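Local coordinates for protein thymidylate synthase thyX (Helicobacter pylori, PDB 3N3Y) that probably catalyses the FAD-dependent reductive methylation of dUMP to dTMP, taking the methyl group from methylenetetrahydrofolate and reducing equivalents from NADPH, at residues L72-H83 / L181-M191; S133-L143 / A154-Y162. All coordinates share one frame; numbering follows the deposited sequence.

Interaction 1: L72-H83 / L181-M191; sequences LSRGALQELSRH and LRSSNKALKEM. With FAD (flavin-adenine dinucleotide), chain F.
R182 and H83 meet edge to edge: NE of R182 donates to H83 NE2 at 3.0 Å, and the bond lies near both planes, which stand 63° apart. FAD touches both groups, C5' over the centre of the H83 ring and the C8M methyl 3.4 Å from R182 NH1 over one guanidinium face. E79 CB covers the opposite face. The E79 OE1–R182 NH1 salt bridge (3.3 Å) is purely electrostatic, because the oxygen sits well out of the guanidinium plane; a water donates to E79 OE1 and accepts from L188 N and, weakly, from R182 NH1. R182 NH2 is hydrogen-bonded to dUMP, consistent with its predicted role in activating the uracil. The end of helix 172-182 and the residues that follow helix 74-80 line the ThyX flavin pocket; at the other end of helix 74-80, its junction with strand 64-73 faces the start of helix 189-201. M191 lays SD against A76 CB (3.8 Å). At that junction the extended E190 (chi1 -168°) presents both carboxylate oxygens through syn lone pairs, OE2 to S73 N (2.8 Å, 169°) and OE1 to S73 OG (2.6 Å). S73 OG also caps helix 74-80, accepting from A76 N; E190 OE1 additionally bonds Y156 OH of the second subunit.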
loop_
_atom_site.group_PDB
_atom_site.type_symbol
_atom_site.label_atom_id
_atom_site.label_comp_id
_atom_site.label_asym_id
_atom_site.label_seq_id
_atom_site.Cartn_x
_atom_site.Cartn_y
_atom_site.Cartn_z
ATOM N N LEU A 72 -16.898 9.617 16.795
ATOM C CA LEU A 72 -17.264 8.594 15.836
ATOM C C LEU A 72 -17.500 7.297 16.627
ATOM O O LEU A 72 -16.796 7.024 17.613
ATOM C CB LEU A 72 -16.126 8.421 14.816
ATOM C CG LEU A 72 -16.409 7.527 13.610
ATOM C CD1 LEU A 72 -17.334 8.235 12.638
ATOM C CD2 LEU A 72 -15.119 7.067 12.930
ATOM N N SER A 73 -18.491 6.509 16.234
ATOM C CA SER A 73 -18.755 5.259 16.934
ATOM C C SER A 73 -17.693 4.218 16.570
ATOM O O SER A 73 -17.051 4.321 15.520
ATOM C CB SER A 73 -20.152 4.728 16.592
ATOM O OG SER A 73 -20.204 4.120 15.317
ATOM N N ARG A 74 -17.512 3.225 17.439
ATOM C CA ARG A 74 -16.612 2.107 17.153
ATOM C C ARG A 74 -17.091 1.342 15.926
ATOM O O ARG A 74 -16.274 0.833 15.144
ATOM C CB ARG A 74 -16.524 1.136 18.335
ATOM C CG ARG A 74 -16.102 1.760 19.648
ATOM C CD ARG A 74 -14.626 1.621 19.913
ATOM N NE ARG A 74 -14.219 0.224 20.036
ATOM C CZ ARG A 74 -12.949 -0.170 20.121
ATOM N NH1 ARG A 74 -11.966 0.733 20.094
ATOM N NH2 ARG A 74 -12.654 -1.466 20.213
ATOM N N GLY A 75 -18.415 1.240 15.779
ATOM C CA GLY A 75 -19.003 0.585 14.629
ATOM C C GLY A 75 -18.558 1.244 13.334
ATOM O O GLY A 75 -18.223 0.558 12.363
ATOM N N ALA A 76 -18.537 2.575 13.319
ATOM C CA ALA A 76 -18.094 3.313 12.127
ATOM C C ALA A 76 -16.578 3.235 11.958
ATOM O O ALA A 76 -16.068 3.256 10.838
ATOM C CB ALA A 76 -18.547 4.770 12.183
ATOM N N LEU A 77 -15.860 3.160 13.076
ATOM C CA LEU A 77 -14.422 2.930 13.038
ATOM C C LEU A 77 -14.102 1.618 12.304
ATOM O O LEU A 77 -13.137 1.545 11.566
ATOM C CB LEU A 77 -13.850 2.890 14.457
ATOM C CG LEU A 77 -12.361 2.559 14.555
ATOM C CD1 LEU A 77 -11.550 3.698 13.910
ATOM C CD2 LEU A 77 -11.930 2.320 16.001
ATOM N N GLN A 78 -14.916 0.587 12.519
ATOM C CA GLN A 78 -14.728 -0.699 11.833
ATOM C C GLN A 78 -14.673 -0.487 10.329
ATOM O O GLN A 78 -13.852 -1.091 9.643
ATOM C CB GLN A 78 -15.878 -1.680 12.141
ATOM C CG GLN A 78 -15.924 -2.277 13.540
ATOM C CD GLN A 78 -15.077 -3.541 13.664
ATOM O OE1 GLN A 78 -14.206 -3.817 12.827
ATOM N NE2 GLN A 78 -15.333 -4.314 14.703
ATOM N N GLU A 79 -15.555 0.368 9.817
ATOM C CA GLU A 79 -15.620 0.628 8.380
ATOM C C GLU A 79 -14.529 1.590 7.893
ATOM O O GLU A 79 -13.944 1.388 6.831
ATOM C CB GLU A 79 -17.003 1.152 7.998
ATOM C CG GLU A 79 -18.135 0.226 8.433
ATOM C CD GLU A 79 -19.498 0.673 7.913
ATOM O OE1 GLU A 79 -19.549 1.705 7.204
ATOM O OE2 GLU A 79 -20.514 -0.008 8.206
ATOM N N LEU A 80 -14.252 2.638 8.658
ATOM C CA LEU A 80 -13.200 3.577 8.272
ATOM C C LEU A 80 -11.838 2.871 8.197
ATOM O O LEU A 80 -11.082 3.073 7.253
ATOM C CB LEU A 80 -13.149 4.754 9.246
ATOM C CG LEU A 80 -12.158 5.876 8.956
ATOM C CD1 LEU A 80 -12.474 6.519 7.616
ATOM C CD2 LEU A 80 -12.207 6.910 10.081
ATOM N N SER A 81 -11.547 2.028 9.191
ATOM C CA SER A 81 -10.343 1.177 9.205
ATOM C C SER A 81 -10.093 0.363 7.934
ATOM O O SER A 81 -8.940 0.039 7.637
ATOM C CB SER A 81 -10.391 0.216 10.394
ATOM O OG SER A 81 -10.134 0.936 11.578
ATOM N N ARG A 82 -11.156 0.034 7.194
ATOM C CA ARG A 82 -11.021 -0.763 5.959
ATOM C C ARG A 82 -10.446 0.012 4.761
ATOM O O ARG A 82 -10.042 -0.587 3.750
ATOM C CB ARG A 82 -12.348 -1.439 5.580
ATOM C CG ARG A 82 -12.846 -2.454 6.621
ATOM C CD ARG A 82 -11.917 -3.663 6.689
ATOM N NE ARG A 82 -11.865 -4.348 5.398
ATOM C CZ ARG A 82 -12.760 -5.235 4.984
ATOM N NH1 ARG A 82 -13.756 -5.580 5.775
ATOM N NH2 ARG A 82 -12.654 -5.795 3.789
ATOM N N HIS A 83 -10.411 1.337 4.860
ATOM C CA HIS A 83 -9.683 2.128 3.864
ATOM C C HIS A 83 -8.197 2.132 4.201
ATOM O O HIS A 83 -7.746 2.825 5.105
ATOM C CB HIS A 83 -10.255 3.534 3.747
ATOM C CG HIS A 83 -11.621 3.555 3.145
ATOM N ND1 HIS A 83 -11.836 3.785 1.803
ATOM C CD2 HIS A 83 -12.840 3.329 3.693
ATOM C CE1 HIS A 83 -13.135 3.719 1.554
ATOM N NE2 HIS A 83 -13.764 3.436 2.682
ATOM N N LEU A 181 -17.091 6.369 -2.021
ATOM C CA LEU A 181 -17.651 5.136 -1.451
ATOM C C LEU A 181 -18.597 5.397 -0.264
ATOM O O LEU A 181 -19.599 4.708 -0.104
ATOM C CB LEU A 181 -16.525 4.176 -1.022
ATOM C CG LEU A 181 -15.733 3.425 -2.106
ATOM C CD1 LEU A 181 -14.405 2.905 -1.588
ATOM C CD2 LEU A 181 -16.545 2.279 -2.697
ATOM N N ARG A 182 -18.279 6.391 0.559
ATOM C CA ARG A 182 -18.966 6.558 1.833
ATOM C C ARG A 182 -20.066 7.626 1.833
ATOM O O ARG A 182 -20.826 7.708 2.787
ATOM C CB ARG A 182 -17.962 6.814 2.966
ATOM C CG ARG A 182 -16.914 5.710 3.112
ATOM C CD ARG A 182 -17.570 4.367 3.412
ATOM N NE ARG A 182 -16.579 3.331 3.674
ATOM C CZ ARG A 182 -16.861 2.087 4.071
ATOM N NH1 ARG A 182 -18.116 1.714 4.271
ATOM N NH2 ARG A 182 -15.880 1.214 4.271
ATOM N N SER A 183 -20.149 8.424 0.772
ATOM C CA SER A 183 -21.228 9.389 0.612
ATOM C C SER A 183 -22.362 8.763 -0.200
ATOM O O SER A 183 -23.410 9.376 -0.411
ATOM C CB SER A 183 -20.732 10.675 -0.070
ATOM O OG SER A 183 -20.453 10.458 -1.448
ATOM N N SER A 184 -22.135 7.540 -0.664
ATOM C CA SER A 184 -23.140 6.795 -1.413
ATOM C C SER A 184 -24.378 6.448 -0.573
ATOM O O SER A 184 -24.316 6.411 0.667
ATOM C CB SER A 184 -22.520 5.506 -1.918
ATOM O OG SER A 184 -23.501 4.503 -1.999
ATOM N N ASN A 185 -25.497 6.164 -1.236
ATOM C CA ASN A 185 -26.708 5.773 -0.504
ATOM C C ASN A 185 -26.662 4.323 -0.023
ATOM O O ASN A 185 -27.515 3.904 0.729
ATOM C CB ASN A 185 -27.965 5.990 -1.350
ATOM C CG ASN A 185 -27.961 5.145 -2.604
ATOM O OD1 ASN A 185 -27.220 5.425 -3.548
ATOM N ND2 ASN A 185 -28.758 4.084 -2.610
ATOM N N LYS A 186 -25.687 3.552 -0.490
ATOM C CA LYS A 186 -25.477 2.193 0.006
ATOM C C LYS A 186 -24.743 2.224 1.346
ATOM O O LYS A 186 -24.762 1.257 2.095
ATOM C CB LYS A 186 -24.643 1.387 -0.988
ATOM C CG LYS A 186 -25.314 1.151 -2.323
ATOM C CD LYS A 186 -26.364 0.066 -2.215
ATOM C CE LYS A 186 -27.214 0.033 -3.467
ATOM N NZ LYS A 186 -27.845 1.366 -3.702
ATOM N N ALA A 187 -24.086 3.346 1.631
ATOM C CA ALA A 187 -23.249 3.473 2.815
ATOM C C ALA A 187 -24.044 3.698 4.109
ATOM O O ALA A 187 -25.141 4.278 4.113
ATOM C CB ALA A 187 -22.211 4.582 2.623
ATOM N N LEU A 188 -23.463 3.245 5.210
ATOM C CA LEU A 188 -24.038 3.455 6.529
ATOM C C LEU A 188 -24.232 4.948 6.800
ATOM O O LEU A 188 -23.332 5.760 6.553
ATOM C CB LEU A 188 -23.125 2.830 7.586
ATOM C CG LEU A 188 -23.622 2.848 9.023
ATOM C CD1 LEU A 188 -24.819 1.893 9.185
ATOM C CD2 LEU A 188 -22.481 2.501 9.960
ATOM N N LYS A 189 -25.410 5.306 7.304
ATOM C CA LYS A 189 -25.739 6.702 7.571
ATOM C C LYS A 189 -24.610 7.456 8.280
ATOM O O LYS A 189 -24.324 8.602 7.951
ATOM C CB LYS A 189 -27.028 6.782 8.390
ATOM C CG LYS A 189 -27.391 8.168 8.895
ATOM C CD LYS A 189 -27.454 9.191 7.770
ATOM C CE LYS A 189 -28.201 10.445 8.221
ATOM N NZ LYS A 189 -28.109 10.675 9.707
ATOM N N GLU A 190 -23.968 6.822 9.259
ATOM C CA GLU A 190 -22.930 7.512 10.013
ATOM C C GLU A 190 -21.712 7.807 9.144
ATOM O O GLU A 190 -21.034 8.816 9.331
ATOM C CB GLU A 190 -22.515 6.722 11.260
ATOM C CG GLU A 190 -21.650 7.532 12.239
ATOM C CD GLU A 190 -21.176 6.721 13.464
ATOM O OE1 GLU A 190 -21.588 5.544 13.624
ATOM O OE2 GLU A 190 -20.368 7.265 14.253
ATOM N N MET A 191 -21.432 6.907 8.210
ATOM C CA MET A 191 -20.334 7.087 7.275
ATOM C C MET A 191 -20.636 8.171 6.231
ATOM O O MET A 191 -19.723 8.855 5.755
ATOM C CB MET A 191 -19.976 5.751 6.607
ATOM C CG MET A 191 -19.423 4.722 7.599
ATOM S SD MET A 191 -17.943 5.307 8.497
ATOM C CE MET A 191 -16.720 5.237 7.180
HETATM P PA FAD F . -8.404 1.332 0.234
HETATM O O1A FAD F . -7.982 2.602 0.930
HETATM O O2A FAD F . -8.267 0.068 1.044
HETATM O O5B FAD F . -7.626 1.235 -1.157
HETATM C C5B FAD F . -7.500 2.368 -1.996
HETATM C C4B FAD F . -7.241 1.812 -3.378
HETATM O O4B FAD F . -6.007 1.112 -3.352
HETATM C C3B FAD F . -8.292 0.777 -3.740
HETATM O O3B FAD F . -9.409 1.357 -4.382
HETATM C C2B FAD F . -7.540 -0.200 -4.611
HETATM O O2B FAD F . -7.498 0.325 -5.913
HETATM C C1B FAD F . -6.123 -0.088 -4.089
HETATM N N9A FAD F . -5.702 -1.171 -3.193
HETATM C C8A FAD F . -5.428 -1.037 -1.860
HETATM N N7A FAD F . -5.025 -2.244 -1.407
HETATM C C5A FAD F . -5.035 -3.132 -2.427
HETATM C C6A FAD F . -4.731 -4.486 -2.492
HETATM N N6A FAD F . -4.156 -5.114 -1.453
HETATM N N1A FAD F . -4.849 -5.124 -3.705
HETATM C C2A FAD F . -5.264 -4.436 -4.827
HETATM N N3A FAD F . -5.567 -3.101 -4.752
HETATM C C4A FAD F . -5.456 -2.468 -3.562
HETATM N N1 FAD F . -16.017 -5.291 3.298
HETATM C C2 FAD F . -16.283 -6.594 3.699
HETATM O O2 FAD F . -15.381 -7.347 4.061
HETATM N N3 FAD F . -17.573 -7.067 3.712
HETATM C C4 FAD F . -18.604 -6.241 3.315
HETATM O O4 FAD F . -19.756 -6.676 3.332
HETATM C C4X FAD F . -18.338 -4.930 2.908
HETATM N N5 FAD F . -19.365 -4.113 2.511
HETATM C C5X FAD F . -19.123 -2.815 2.123
HETATM C C6 FAD F . -20.201 -2.013 1.742
HETATM C C7 FAD F . -19.978 -0.705 1.340
HETATM C C7M FAD F . -21.143 0.155 0.924
HETATM C C8 FAD F . -18.681 -0.194 1.329
HETATM C C8M FAD F . -18.457 1.226 0.892
HETATM C C9 FAD F . -17.601 -0.999 1.706
HETATM C C9A FAD F . -17.816 -2.320 2.115
HETATM N N10 FAD F . -16.767 -3.147 2.507
HETATM C C10 FAD F . -17.036 -4.448 2.905
HETATM C "C1'" FAD F . -15.340 -2.656 2.526
HETATM C "C2'" FAD F . -14.659 -2.767 1.161
HETATM O "O2'" FAD F . -14.499 -4.119 0.808
HETATM C "C3'" FAD F . -13.291 -2.066 1.145
HETATM O "O3'" FAD F . -12.337 -2.733 1.947
HETATM C "C4'" FAD F . -13.371 -0.619 1.633
HETATM O "O4'" FAD F . -14.482 0.009 1.026
HETATM C "C5'" FAD F . -12.099 0.140 1.271
HETATM O "O5'" FAD F . -12.078 0.236 -0.143
HETATM P P FAD F . -10.726 0.369 -1.021
HETATM O O1P FAD F . -11.074 0.853 -2.407
HETATM O O2P FAD F . -9.974 -0.932 -1.048
HETATM O O3P FAD F . -9.917 1.538 -0.271
HETATM O O HOH W 1 -21.016 1.975 5.073
#

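Interaction 2: S133-L143 / A154-Y162; sequences SVLALENLRVL and AKYAMPESY. With UMP (2'-deoxyuridine 5'-monophosphate), chain G.
A136 and P159, L140 and A157, and L143 and A154 pair off in succession, with CA–CA separations of 6.2, 6.0 and 6.4 Å, so the 154-162 segment runs antiparallel to about two turns of helix 127-145. It begins at the end of helix 151-154, passes through a 3-10 turn at 155-157 and closes with a type I turn from P159 to Y162. A water 2.7 Å from both A136 O and A157 O can link the two backbones, although other acceptors nearby compete for its two protons. L140 fills the centre: with CG anti to the backbone N (chi1 -175°), CD1 rests on A154 O and CD2 lies alongside the M158 side chain. L143 CD1 meets the A157 methyl at 3.6 Å, and A136 CB sits against the P159 ring. The irregular return from helix 127-145 leads directly into strand 163-171 of the antiparallel sheet. Near that strand L137 CD1 approaches Y162 CE2 at the ring edge (3.6 Å), while the Y162 hydroxyl bonds E99. One turn before L137, S133 OG and S161 OG share a 2.9 Å hydrogen bond whose direction is not fixed; S161 OG also bonds Y156 O of the second subunit. K155 points away from the helix, and its NZ makes a weak hydrogen bond to the dUMP phosphate.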
loop_
_atom_site.group_PDB
_atom_site.type_symbol
_atom_site.label_atom_id
_atom_site.label_comp_id
_atom_site.label_asym_id
_atom_site.label_seq_id
_atom_site.Cartn_x
_atom_site.Cartn_y
_atom_site.Cartn_z
ATOM N N SER A 133 -28.206 0.845 24.023
ATOM C CA SER A 133 -26.790 1.218 24.105
ATOM C C SER A 133 -26.449 1.681 25.504
ATOM O O SER A 133 -25.402 1.320 26.038
ATOM C CB SER A 133 -26.407 2.301 23.094
ATOM O OG SER A 133 -26.564 1.810 21.789
ATOM N N VAL A 134 -27.338 2.475 26.093
ATOM C CA VAL A 134 -27.155 2.932 27.472
ATOM C C VAL A 134 -27.156 1.769 28.470
ATOM O O VAL A 134 -26.320 1.725 29.369
ATOM C CB VAL A 134 -28.209 3.978 27.869
ATOM C CG1 VAL A 134 -27.955 4.496 29.308
ATOM C CG2 VAL A 134 -28.186 5.139 26.852
ATOM N N LEU A 135 -28.066 0.813 28.294
ATOM C CA LEU A 135 -28.047 -0.381 29.137
ATOM C C LEU A 135 -26.672 -1.051 29.085
ATOM O O LEU A 135 -26.107 -1.405 30.121
ATOM C CB LEU A 135 -29.157 -1.373 28.744
ATOM C CG LEU A 135 -30.590 -0.827 28.848
ATOM C CD1 LEU A 135 -31.644 -1.941 28.828
ATOM C CD2 LEU A 135 -30.766 0.054 30.088
ATOM N N ALA A 136 -26.141 -1.209 27.871
ATOM C CA ALA A 136 -24.833 -1.831 27.654
ATOM C C ALA A 136 -23.729 -1.007 28.289
ATOM O O ALA A 136 -22.793 -1.554 28.869
ATOM C CB ALA A 136 -24.567 -2.026 26.161
ATOM N N LEU A 137 -23.845 0.310 28.169
ATOM C CA LEU A 137 -22.865 1.220 28.738
ATOM C C LEU A 137 -22.875 1.113 30.252
ATOM O O LEU A 137 -21.822 1.112 30.888
ATOM C CB LEU A 137 -23.133 2.671 28.303
ATOM C CG LEU A 137 -22.207 3.742 28.899
ATOM C CD1 LEU A 137 -20.803 3.638 28.326
ATOM C CD2 LEU A 137 -22.749 5.132 28.665
ATOM N N GLU A 138 -24.074 1.017 30.827
ATOM C CA GLU A 138 -24.215 0.850 32.271
ATOM C C GLU A 138 -23.569 -0.457 32.756
ATOM O O GLU A 138 -22.792 -0.440 33.697
ATOM C CB GLU A 138 -25.687 0.963 32.712
ATOM C CG GLU A 138 -25.908 0.792 34.221
ATOM C CD GLU A 138 -25.240 1.884 35.075
ATOM O OE1 GLU A 138 -24.838 2.935 34.525
ATOM O OE2 GLU A 138 -25.130 1.689 36.305
ATOM N N ASN A 139 -23.868 -1.581 32.108
ATOM C CA ASN A 139 -23.169 -2.827 32.443
ATOM C C ASN A 139 -21.647 -2.711 32.354
ATOM O O ASN A 139 -20.932 -3.238 33.213
ATOM C CB ASN A 139 -23.673 -3.993 31.601
ATOM C CG ASN A 139 -25.054 -4.454 32.034
ATOM O OD1 ASN A 139 -25.821 -5.027 31.255
ATOM N ND2 ASN A 139 -25.379 -4.188 33.275
ATOM N N LEU A 140 -21.163 -2.017 31.321
ATOM C CA LEU A 140 -19.732 -1.779 31.139
ATOM C C LEU A 140 -19.183 -0.978 32.314
ATOM O O LEU A 140 -18.123 -1.292 32.851
ATOM C CB LEU A 140 -19.479 -1.007 29.838
ATOM C CG LEU A 140 -18.021 -0.768 29.408
ATOM C CD1 LEU A 140 -17.297 -2.093 29.247
ATOM C CD2 LEU A 140 -17.925 0.065 28.118
ATOM N N ARG A 141 -19.915 0.064 32.703
ATOM C CA ARG A 141 -19.518 0.902 33.832
ATOM C C ARG A 141 -19.395 0.071 35.105
ATOM O O ARG A 141 -18.406 0.172 35.821
ATOM C CB ARG A 141 -20.496 2.061 34.057
ATOM C CG ARG A 141 -20.010 3.031 35.116
ATOM C CD ARG A 141 -21.114 3.883 35.685
ATOM N NE ARG A 141 -22.142 3.111 36.387
ATOM C CZ ARG A 141 -22.078 2.752 37.668
ATOM N NH1 ARG A 141 -21.018 3.067 38.402
ATOM N NH2 ARG A 141 -23.074 2.066 38.212
ATOM N N VAL A 142 -20.397 -0.761 35.368
ATOM C CA VAL A 142 -20.359 -1.657 36.513
ATOM C C VAL A 142 -19.139 -2.608 36.510
ATOM O O VAL A 142 -18.477 -2.769 37.537
ATOM C CB VAL A 142 -21.687 -2.426 36.657
ATOM C CG1 VAL A 142 -21.567 -3.558 37.675
ATOM C CG2 VAL A 142 -22.820 -1.454 37.049
ATOM N N LEU A 143 -18.831 -3.221 35.367
ATOM C CA LEU A 143 -17.692 -4.137 35.291
ATOM C C LEU A 143 -16.414 -3.451 35.726
ATOM O O LEU A 143 -15.615 -4.012 36.477
ATOM C CB LEU A 143 -17.501 -4.671 33.872
ATOM C CG LEU A 143 -18.603 -5.591 33.339
ATOM C CD1 LEU A 143 -18.387 -5.849 31.841
ATOM C CD2 LEU A 143 -18.668 -6.890 34.128
ATOM N N ALA A 154 -12.952 -6.257 30.066
ATOM C CA ALA A 154 -14.197 -5.510 30.106
ATOM C C ALA A 154 -14.619 -5.052 28.702
ATOM O O ALA A 154 -15.804 -5.089 28.371
ATOM C CB ALA A 154 -14.100 -4.345 31.080
ATOM N N LYS A 155 -13.654 -4.663 27.868
ATOM C CA LYS A 155 -13.965 -4.187 26.512
ATOM C C LYS A 155 -14.869 -5.136 25.688
ATOM O O LYS A 155 -15.516 -4.699 24.749
ATOM C CB LYS A 155 -12.683 -3.827 25.738
ATOM C CG LYS A 155 -11.831 -5.031 25.348
ATOM C CD LYS A 155 -10.474 -4.618 24.785
ATOM C CE LYS A 155 -10.456 -4.641 23.250
ATOM N NZ LYS A 155 -11.290 -3.561 22.652
ATOM N N TYR A 156 -14.922 -6.416 26.062
ATOM C CA TYR A 156 -15.826 -7.393 25.448
ATOM C C TYR A 156 -17.314 -7.088 25.641
ATOM O O TYR A 156 -18.152 -7.543 24.865
ATOM C CB TYR A 156 -15.488 -8.819 25.919
ATOM C CG TYR A 156 -14.266 -9.304 25.191
ATOM C CD1 TYR A 156 -12.997 -8.870 25.572
ATOM C CD2 TYR A 156 -14.375 -10.131 24.071
ATOM C CE1 TYR A 156 -11.856 -9.265 24.875
ATOM C CE2 TYR A 156 -13.240 -10.531 23.366
ATOM C CZ TYR A 156 -11.979 -10.089 23.775
ATOM O OH TYR A 156 -10.829 -10.470 23.093
ATOM N N ALA A 157 -17.637 -6.295 26.652
ATOM C CA ALA A 157 -19.028 -5.943 26.909
ATOM C C ALA A 157 -19.424 -4.608 26.272
ATOM O O ALA A 157 -20.550 -4.175 26.389
ATOM C CB ALA A 157 -19.281 -5.900 28.402
ATOM N N MET A 158 -18.488 -3.946 25.615
ATOM C CA MET A 158 -18.736 -2.611 25.106
ATOM C C MET A 158 -19.598 -2.621 23.829
ATOM O O MET A 158 -19.378 -3.429 22.931
ATOM C CB MET A 158 -17.392 -1.931 24.866
ATOM C CG MET A 158 -17.438 -0.582 24.203
ATOM S SD MET A 158 -15.762 0.072 24.079
ATOM C CE MET A 158 -14.973 -1.234 23.143
ATOM N N PRO A 159 -20.589 -1.719 23.746
ATOM C CA PRO A 159 -21.418 -1.668 22.541
ATOM C C PRO A 159 -20.681 -0.947 21.406
ATOM O O PRO A 159 -19.797 -0.122 21.659
ATOM C CB PRO A 159 -22.612 -0.833 22.995
ATOM C CG PRO A 159 -21.986 0.181 23.886
ATOM C CD PRO A 159 -20.934 -0.630 24.677
ATOM N N GLU A 160 -21.049 -1.247 20.170
ATOM C CA GLU A 160 -20.416 -0.604 19.017
ATOM C C GLU A 160 -20.704 0.894 18.917
ATOM O O GLU A 160 -19.986 1.608 18.237
ATOM C CB GLU A 160 -20.832 -1.293 17.721
ATOM C CG GLU A 160 -20.536 -2.767 17.708
ATOM C CD GLU A 160 -19.477 -3.124 16.696
ATOM O OE1 GLU A 160 -19.586 -2.643 15.541
ATOM O OE2 GLU A 160 -18.550 -3.892 17.049
ATOM N N SER A 161 -21.737 1.374 19.594
ATOM C CA SER A 161 -22.025 2.796 19.562
ATOM C C SER A 161 -21.083 3.598 20.454
ATOM O O SER A 161 -21.172 4.815 20.519
ATOM C CB SER A 161 -23.480 3.071 19.934
ATOM O OG SER A 161 -23.783 2.508 21.192
ATOM N N TYR A 162 -20.180 2.918 21.143
ATOM C CA TYR A 162 -19.237 3.604 22.009
ATOM C C TYR A 162 -18.358 4.576 21.210
ATOM O O TYR A 162 -17.842 4.235 20.150
ATOM C CB TYR A 162 -18.355 2.602 22.726
ATOM C CG TYR A 162 -17.706 3.190 23.947
ATOM C CD1 TYR A 162 -16.454 3.786 23.882
ATOM C CD2 TYR A 162 -18.360 3.165 25.175
ATOM C CE1 TYR A 162 -15.867 4.337 25.017
ATOM C CE2 TYR A 162 -17.783 3.712 26.306
ATOM C CZ TYR A 162 -16.544 4.294 26.224
ATOM O OH TYR A 162 -15.988 4.820 27.365
HETATM N N1 UMP G . -5.261 -1.220 18.259
HETATM C C2 UMP G . -4.734 -2.417 17.819
HETATM N N3 UMP G . -4.155 -3.275 18.735
HETATM C C4 UMP G . -4.117 -2.934 20.080
HETATM C C5 UMP G . -4.651 -1.721 20.522
HETATM C C6 UMP G . -5.226 -0.874 19.589
HETATM O O2 UMP G . -4.782 -2.707 16.617
HETATM O O4 UMP G . -3.612 -3.710 20.881
HETATM C "C1'" UMP G . -5.896 -0.337 17.279
HETATM C "C2'" UMP G . -7.237 -0.969 16.907
HETATM C "C3'" UMP G . -8.200 0.202 16.913
HETATM C "C4'" UMP G . -7.570 1.198 17.874
HETATM O "O3'" UMP G . -8.242 0.769 15.627
HETATM O "O4'" UMP G . -6.184 0.918 17.860
HETATM C "C5'" UMP G . -8.101 1.036 19.306
HETATM O "O5'" UMP G . -8.196 -0.342 19.598
HETATM P P UMP G . -8.600 -0.962 21.024
HETATM O OP1 UMP G . -9.979 -0.457 21.310
HETATM O OP2 UMP G . -7.591 -0.580 22.084
HETATM O OP3 UMP G . -8.588 -2.452 20.933
HETATM O O HOH W 2 -22.335 -4.133 28.401
#

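Overall arrangement
The centres of interactions 1 and 2 lie 21 Å apart, yet the two join at the start of helix 74-80. Probable backbone bonds R74 N–Y162 O and G75 N–E160 O, both 2.9 Å, link 72-83 to the end of 154-162, and R74 NE packs on M158 CE at 3.5 Å. R74, through a salt bridge to OP1, joins K155 at one dUMP phosphate. The base and sugar of that nucleotide are bonded by R182 and R82 of the second subunit, so a single dUMP site combines interaction 2 of one chain with interaction 1 of another. The M158 side chain of interaction 2 stays about 12 Å from a bound FAD, whereas interaction 1 meets the flavin directly.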